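Local coordinates for type IV secretion system protein DotB (PDB 6GEF) that probably hydrolyses ATP as a hexameric motor ATPase of the GSP E family, serving a type IVb secretion system, at residues A[130-135]-A[151-156]. Residues are numbered along the deposited sequence; the frame is centred on the assembly and turned at random.
Sequences GYRVNI and RSIPLD
The open end of a β-hairpin, strands 128-140 and 143-153, brings 130-135 alongside 151-153 within the antiparallel sheet that also includes 53-59 and 108-115. R132 and R151 form a hydrogen-bonded pair: R132 N donates to R151 O, nearly straight but from above the carbonyl plane. R151 N returns a bond to R132 O (2.9 Å between these two), in the plane of that carbonyl and on a lone pair.

R132, R151 and I153 share one face of the sheet, and their arrangement there turns on R132. With CG anti to the carbonyl carbon and the chain extended from CG to NE, it passes between its two neighbours and crosses each at about a right angle. R151 bends at chi3 (-59°), which lays one face of its guanidinium over R132 CB, offset toward the rim, with R151 CZ 3.5 Å from R132 CB. The guanidinium planes are turned 48° apart and do not meet; the contact runs through R132 CB, and the like charges stay separate, R132 NE 5.0 Å from R151 NH1. Along R132, I153 packs CG1 against R132 CG at 3.6 Å and sets CD1 over one face of the guanidinium. At the tip of the chain, R132 NH1 forms a salt bridge with E220 and a hydrogen bond to I219 O, tying the hairpin to the loop that carries them. R151 also packs on R254 of a neighbouring subunit, so this face reaches the subunit interface.

On the reverse face Y131, in a non-hydrogen-bonded pair with S152, brings its ring obliquely to the S152 backbone, Y131 CD2 lying 3.5 Å from S152 N. Toward the chain's exit from the hairpin, I153 N donates to G130 O at 170°, the I153 N lying above the plane of the G130 carbonyl.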
ATOM      1  N   GLY A 130      40.588 -16.561  12.982  1.00 76.30           N
ATOM      2  CA  GLY A 130      39.139 -16.393  13.045  1.00 71.09           C
ATOM      3  C   GLY A 130      38.425 -17.275  12.062  1.00 66.02           C
ATOM      4  O   GLY A 130      38.939 -17.621  11.006  1.00 60.57           O
ATOM      5  N   TYR A 131      37.200 -17.621  12.422  1.00 69.18           N
ATOM      6  CA  TYR A 131      36.263 -18.324  11.534  1.00 64.15           C
ATOM      7  C   TYR A 131      34.904 -17.673  11.635  1.00 63.01           C
ATOM      8  O   TYR A 131      34.479 -17.274  12.707  1.00 59.58           O
ATOM      9  CB  TYR A 131      36.175 -19.809  11.897  1.00 63.90           C
ATOM     10  CG  TYR A 131      37.424 -20.598  11.556  1.00 63.98           C
ATOM     11  CD1 TYR A 131      38.546 -20.567  12.403  1.00 60.40           C
ATOM     12  CD2 TYR A 131      37.504 -21.350  10.384  1.00 63.19           C
ATOM     13  CE1 TYR A 131      39.673 -21.278  12.082  1.00 59.88           C
ATOM     14  CE2 TYR A 131      38.647 -22.063  10.096  1.00 63.41           C
ATOM     15  CZ  TYR A 131      39.736 -22.010  10.956  1.00 60.51           C
ATOM     16  OH  TYR A 131      40.862 -22.753  10.638  1.00 62.39           O
ATOM     17  N   ARG A 132      34.214 -17.591  10.508  1.00 64.51           N
ATOM     18  CA  ARG A 132      32.799 -17.217  10.466  1.00 63.46           C
ATOM     19  C   ARG A 132      31.965 -18.486  10.593  1.00 58.12           C
ATOM     20  O   ARG A 132      32.043 -19.375   9.742  1.00 59.63           O
ATOM     21  CB  ARG A 132      32.478 -16.507   9.153  1.00 69.62           C
ATOM     22  CG  ARG A 132      33.484 -15.412   8.787  1.00 74.68           C
ATOM     23  CD  ARG A 132      33.113 -14.771   7.478  1.00 83.11           C
ATOM     24  NE  ARG A 132      34.039 -13.694   7.131  1.00 86.15           N
ATOM     25  CZ  ARG A 132      33.927 -12.427   7.525  1.00 84.10           C
ATOM     26  NH1 ARG A 132      34.790 -11.516   7.119  1.00 84.39           N
ATOM     27  NH2 ARG A 132      32.910 -12.069   8.298  1.00 85.18           N
ATOM     28  N   VAL A 133      31.162 -18.578  11.644  1.00 55.64           N
ATOM     29  CA  VAL A 133      30.401 -19.760  11.970  1.00 53.59           C
ATOM     30  C   VAL A 133      28.938 -19.488  11.655  1.00 51.18           C
ATOM     31  O   VAL A 133      28.280 -18.673  12.311  1.00 49.18           O
ATOM     32  CB  VAL A 133      30.566 -20.132  13.470  1.00 56.37           C
ATOM     33  CG1 VAL A 133      29.759 -21.378  13.816  1.00 55.79           C
ATOM     34  CG2 VAL A 133      32.042 -20.325  13.788  1.00 57.49           C
ATOM     35  N   ASN A 134      28.425 -20.177  10.642  1.00 52.15           N
ATOM     36  CA  ASN A 134      27.000 -20.287  10.404  1.00 51.70           C
ATOM     37  C   ASN A 134      26.497 -21.629  10.898  1.00 52.51           C
ATOM     38  O   ASN A 134      27.060 -22.655  10.554  1.00 54.36           O
ATOM     39  CB  ASN A 134      26.706 -20.143   8.903  1.00 52.41           C
ATOM     40  CG  ASN A 134      25.294 -20.538   8.557  1.00 51.46           C
ATOM     41  OD1 ASN A 134      25.055 -21.650   8.085  1.00 51.01           O
ATOM     42  ND2 ASN A 134      24.375 -19.623   8.732  1.00 52.65           N
ATOM     43  N   ILE A 135      25.437 -21.605  11.694  1.00 54.22           N
ATOM     44  CA  ILE A 135      24.754 -22.802  12.161  1.00 54.69           C
ATOM     45  C   ILE A 135      23.331 -22.796  11.614  1.00 52.23           C
ATOM     46  O   ILE A 135      22.554 -21.930  11.957  1.00 51.85           O
ATOM     47  CB  ILE A 135      24.756 -22.885  13.708  1.00 54.60           C
ATOM     48  CG1 ILE A 135      26.187 -22.894  14.228  1.00 56.83           C
ATOM     49  CG2 ILE A 135      24.026 -24.128  14.183  1.00 55.74           C
ATOM     50  CD1 ILE A 135      26.334 -23.148  15.691  1.00 55.99           C
ATOM     51  N   ARG A 151      34.153 -20.492   8.116  1.00 57.40           N
ATOM     52  CA  ARG A 151      34.903 -19.939   6.999  1.00 62.10           C
ATOM     53  C   ARG A 151      36.070 -19.152   7.562  1.00 59.94           C
ATOM     54  O   ARG A 151      35.870 -18.093   8.193  1.00 61.52           O
ATOM     55  CB  ARG A 151      34.001 -19.033   6.130  1.00 64.56           C
ATOM     56  CG  ARG A 151      32.967 -19.826   5.330  1.00 66.96           C
ATOM     57  CD  ARG A 151      31.690 -19.050   5.062  1.00 70.99           C
ATOM     58  NE  ARG A 151      31.025 -18.631   6.303  1.00 76.23           N
ATOM     59  CZ  ARG A 151      30.389 -17.472   6.466  1.00 80.51           C
ATOM     60  NH1 ARG A 151      30.334 -16.560   5.466  1.00 79.77           N
ATOM     61  NH2 ARG A 151      29.786 -17.235   7.639  1.00 79.18           N
ATOM     62  N   SER A 152      37.282 -19.625   7.320  1.00 61.44           N
ATOM     63  CA  SER A 152      38.481 -18.903   7.763  1.00 64.96           C
ATOM     64  C   SER A 152      38.416 -17.430   7.367  1.00 62.12           C
ATOM     65  O   SER A 152      38.064 -17.109   6.261  1.00 60.29           O
ATOM     66  CB  SER A 152      39.739 -19.548   7.187  1.00 65.90           C
ATOM     67  OG  SER A 152      39.929 -19.139   5.857  1.00 72.06           O
ATOM     68  N   ILE A 153      38.738 -16.558   8.301  1.00 64.89           N
ATOM     69  CA  ILE A 153      38.846 -15.123   8.056  1.00 64.97           C
ATOM     70  C   ILE A 153      40.343 -14.772   7.874  1.00 68.03           C
ATOM     71  O   ILE A 153      41.157 -15.102   8.736  1.00 73.56           O
ATOM     72  CB  ILE A 153      38.295 -14.311   9.221  1.00 60.48           C
ATOM     73  CG1 ILE A 153      36.957 -14.887   9.697  1.00 60.61           C
ATOM     74  CG2 ILE A 153      38.143 -12.840   8.818  1.00 61.66           C
ATOM     75  CD1 ILE A 153      36.253 -14.046  10.743  1.00 60.51           C
ATOM     76  N   PRO A 154      40.729 -14.206   6.725  1.00 74.25           N
ATOM     77  CA  PRO A 154      42.082 -13.686   6.602  1.00 75.44           C
ATOM     78  C   PRO A 154      42.296 -12.476   7.503  1.00 77.94           C
ATOM     79  O   PRO A 154      41.374 -11.649   7.683  1.00 82.99           O
ATOM     80  CB  PRO A 154      42.168 -13.284   5.121  1.00 74.90           C
ATOM     81  CG  PRO A 154      40.787 -13.025   4.706  1.00 74.24           C
ATOM     82  CD  PRO A 154      39.952 -14.022   5.489  1.00 74.92           C
ATOM     83  N   LEU A 155      43.500 -12.354   8.043  1.00 80.77           N
ATOM     84  CA  LEU A 155      43.851 -11.160   8.813  1.00 87.29           C
ATOM     85  C   LEU A 155      44.409 -10.040   7.896  1.00 86.19           C
ATOM     86  O   LEU A 155      43.824  -8.967   7.784  1.00 77.35           O
ATOM     87  CB  LEU A 155      44.858 -11.488   9.927  1.00 88.97           C
ATOM     88  CG  LEU A 155      44.886 -10.537  11.100  1.00 92.69           C
ATOM     89  CD1 LEU A 155      45.838 -11.074  12.180  1.00 92.62           C
ATOM     90  CD2 LEU A 155      45.347  -9.181  10.637  1.00 95.73           C
ATOM     91  N   ASP A 156      45.541 -10.326   7.253  1.00 83.79           N
ATOM     92  CA  ASP A 156      46.364  -9.295   6.656  1.00 83.00           C
ATOM     93  C   ASP A 156      46.403  -9.486   5.144  1.00 75.50           C
ATOM     94  O   ASP A 156      46.632 -10.589   4.680  1.00 74.22           O
ATOM     95  CB  ASP A 156      47.800  -9.360   7.219  1.00 83.87           C
ATOM     96  CG  ASP A 156      48.008  -8.457   8.389  1.00 87.16           C
ATOM     97  OD1 ASP A 156      47.186  -7.501   8.582  1.00 88.26           O
ATOM     98  OD2 ASP A 156      49.002  -8.689   9.136  1.00 87.19           O
TER